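Local coordinates for protein CalS11 (Micromonospora echinospora, PDB 3TOS) that binds S-adenosyl-L-homocysteine and is probably an O-methyltransferase of calicheamicin biosynthesis, at residues B[13-17]-B[18-22]. Numbering follows the deposited sequence.
Sequences VHDSP and EETET
Ser-16 caps the N-terminus of helix 17-31, and its OG accepts a hydrogen bond from Glu-19 N at 2.9 Å. This is the N-cap motif, with Pro-17 as the first residue of the helix. The Ser-16 hydroxyl sits between its own backbone N and carbonyl carbon (chi1 66°), which turns OG back over the first turn. The N-H of Glu-19 points at it fairly straight, at 158°. Replacing Ser-16 with an alanine would probably leave Glu-19 N without its side-chain acceptor and weaken the start of the helix.

The main-chain bonds of the helix begin here. Thr-20 N donates to Ser-16 O at 3.0 Å, and Glu-21 N to Pro-17 O at 2.8 Å.

Glu-19 can be followed outward. Glu-19 CB lies 3.4 Å from Ser-16 OG. Glu-19 CG is anti to its own backbone N and lies 3.6 Å from Asp-15 CG. The chain then bends, and OE2 forms a salt bridge with Arg-49, which probably offsets the nearby charge of Asp-15. The two carboxylates are turned 70° apart, and one water donates to both Asp-15 OD1 and Glu-19 OE2.

The capped turn lies at the surface, where other subunits cover parts of it. His-155 of a second subunit packs on Ser-16, and Cys-149 of a third packs on Glu-18 and Glu-21. The Asp-15 side chain lies near the bound glutamic acid without touching it. On the Thr-20 side, a second water lies 2.7 Å from Thr-20 OG1 and donates to Asp-15 OD2, also at 2.7 Å.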
ATOM      1  N   VAL B  13      15.870 -13.524  35.173  1.00 11.51           N
ATOM      2  CA  VAL B  13      16.155 -14.400  34.053  1.00 12.35           C
ATOM      3  C   VAL B  13      17.407 -15.242  34.342  1.00 13.01           C
ATOM      4  O   VAL B  13      18.429 -14.723  34.842  1.00 14.63           O
ATOM      5  CB  VAL B  13      16.350 -13.577  32.769  1.00 15.18           C
ATOM      6  CG1 VAL B  13      16.662 -14.541  31.566  1.00 16.75           C
ATOM      7  CG2 VAL B  13      15.102 -12.687  32.489  1.00 16.45           C
ATOM      8  N   HIS B  14      17.317 -16.550  34.098  1.00 13.21           N
ATOM      9  CA  HIS B  14      18.450 -17.456  34.275  1.00 13.80           C
ATOM     10  C   HIS B  14      18.254 -18.645  33.384  1.00 13.62           C
ATOM     11  O   HIS B  14      17.131 -18.889  32.904  1.00 13.75           O
ATOM     12  CB  HIS B  14      18.614 -17.881  35.752  1.00 13.91           C
ATOM     13  CG  HIS B  14      17.426 -18.617  36.318  1.00 14.38           C
ATOM     14  ND1 HIS B  14      16.258 -17.993  36.720  1.00 13.18           N
ATOM     15  CD2 HIS B  14      17.248 -19.926  36.577  1.00 14.02           C
ATOM     16  CE1 HIS B  14      15.422 -18.889  37.222  1.00 12.86           C
ATOM     17  NE2 HIS B  14      16.003 -20.070  37.160  1.00 14.24           N
ATOM     18  N   ASP B  15      19.358 -19.331  33.088  1.00 13.01           N
ATOM     19  CA  ASP B  15      19.334 -20.471  32.174  1.00 14.25           C
ATOM     20  C   ASP B  15      18.543 -21.644  32.785  1.00 14.08           C
ATOM     21  O   ASP B  15      18.724 -21.979  33.978  1.00 15.11           O
ATOM     22  CB  ASP B  15      20.753 -20.905  31.867  1.00 14.72           C
ATOM     23  CG  ASP B  15      21.501 -19.922  30.985  1.00 18.08           C
ATOM     24  OD1 ASP B  15      20.892 -18.986  30.414  1.00 17.91           O
ATOM     25  OD2 ASP B  15      22.726 -20.173  30.822  1.00 20.72           O
ATOM     26  N   SER B  16      17.708 -22.271  31.970  1.00 13.05           N
ATOM     27  CA  SER B  16      17.105 -23.516  32.356  1.00 13.90           C
ATOM     28  C   SER B  16      18.212 -24.605  32.379  1.00 13.66           C
ATOM     29  O   SER B  16      19.244 -24.445  31.775  1.00 12.20           O
ATOM     30  CB  SER B  16      16.025 -23.922  31.380  1.00 13.91           C
ATOM     31  OG  SER B  16      16.602 -24.206  30.113  1.00 13.49           O
ATOM     32  N   PRO B  17      17.964 -25.746  33.042  1.00 14.78           N
ATOM     33  CA  PRO B  17      18.928 -26.846  32.963  1.00 14.70           C
ATOM     34  C   PRO B  17      19.175 -27.288  31.524  1.00 13.68           C
ATOM     35  O   PRO B  17      20.312 -27.660  31.143  1.00 11.67           O
ATOM     36  CB  PRO B  17      18.236 -27.938  33.806  1.00 15.49           C
ATOM     37  CG  PRO B  17      17.406 -27.144  34.767  1.00 16.24           C
ATOM     38  CD  PRO B  17      16.829 -26.069  33.935  1.00 15.91           C
ATOM     39  N   GLU B  18      18.119 -27.193  30.695  1.00 13.26           N
ATOM     40  CA  GLU B  18      18.280 -27.605  29.272  1.00 13.35           C
ATOM     41  C   GLU B  18      19.118 -26.616  28.533  1.00 10.96           C
ATOM     42  O   GLU B  18      19.889 -27.035  27.649  1.00 11.34           O
ATOM     43  CB  GLU B  18      16.895 -27.794  28.581  1.00 15.18           C
ATOM     44  CG  GLU B  18      16.070 -28.889  29.182  1.00 19.09           C
ATOM     45  CD  GLU B  18      15.317 -28.483  30.475  1.00 22.29           C
ATOM     46  OE1 GLU B  18      15.333 -27.289  30.904  1.00 21.71           O
ATOM     47  OE2 GLU B  18      14.673 -29.395  31.049  1.00 26.68           O
ATOM     48  N   GLU B  19      18.947 -25.318  28.791  1.00 10.12           N
ATOM     49  CA  GLU B  19      19.804 -24.306  28.087  1.00 10.85           C
ATOM     50  C   GLU B  19      21.256 -24.507  28.495  1.00 11.38           C
ATOM     51  O   GLU B  19      22.193 -24.433  27.692  1.00 11.64           O
ATOM     52  CB  GLU B  19      19.279 -22.910  28.434  1.00 11.43           C
ATOM     53  CG  GLU B  19      20.253 -21.730  28.128  1.00 13.11           C
ATOM     54  CD  GLU B  19      20.444 -21.378  26.652  1.00 16.15           C
ATOM     55  OE1 GLU B  19      19.735 -21.955  25.794  1.00 16.44           O
ATOM     56  OE2 GLU B  19      21.306 -20.494  26.377  1.00 17.44           O
ATOM     57  N   THR B  20      21.460 -24.804  29.774  1.00 12.20           N
ATOM     58  CA  THR B  20      22.807 -25.042  30.276  1.00 11.73           C
ATOM     59  C   THR B  20      23.387 -26.282  29.579  1.00 11.58           C
ATOM     60  O   THR B  20      24.546 -26.299  29.160  1.00 12.65           O
ATOM     61  CB  THR B  20      22.765 -25.256  31.805  1.00 12.18           C
ATOM     62  OG1 THR B  20      22.417 -24.019  32.456  1.00 14.73           O
ATOM     63  CG2 THR B  20      24.148 -25.689  32.335  1.00 12.84           C
ATOM     64  N   GLU B  21      22.578 -27.345  29.467  1.00 12.32           N
ATOM     65  CA  GLU B  21      23.012 -28.594  28.778  1.00 13.00           C
ATOM     66  C   GLU B  21      23.363 -28.391  27.339  1.00 11.34           C
ATOM     67  O   GLU B  21      24.439 -28.843  26.871  1.00 11.65           O
ATOM     68  CB  GLU B  21      21.883 -29.628  28.886  1.00 14.69           C
ATOM     69  CG  GLU B  21      22.195 -31.016  28.330  1.00 16.19           C
ATOM     70  CD  GLU B  21      23.354 -31.748  29.121  1.00 20.36           C
ATOM     71  OE1 GLU B  21      23.674 -31.389  30.299  1.00 23.49           O
ATOM     72  OE2 GLU B  21      23.934 -32.710  28.575  1.00 20.94           O
ATOM     73  N   THR B  22      22.532 -27.609  26.626  1.00 10.54           N
ATOM     74  CA  THR B  22      22.845 -27.319  25.217  1.00 10.67           C
ATOM     75  C   THR B  22      24.208 -26.598  25.112  1.00 10.82           C
ATOM     76  O   THR B  22      25.044 -26.966  24.310  1.00 10.85           O
ATOM     77  CB  THR B  22      21.745 -26.466  24.554  1.00 10.57           C
ATOM     78  OG1 THR B  22      20.599 -27.277  24.333  1.00 10.38           O
ATOM     79  CG2 THR B  22      22.212 -25.891  23.196  1.00 10.27           C
TER
HETATM   80  O   HOH W   1      24.102 -21.918  32.394  1.00 26.36           O
HETATM   81  O   HOH W   2      21.802 -18.337  27.793  1.00 30.56           O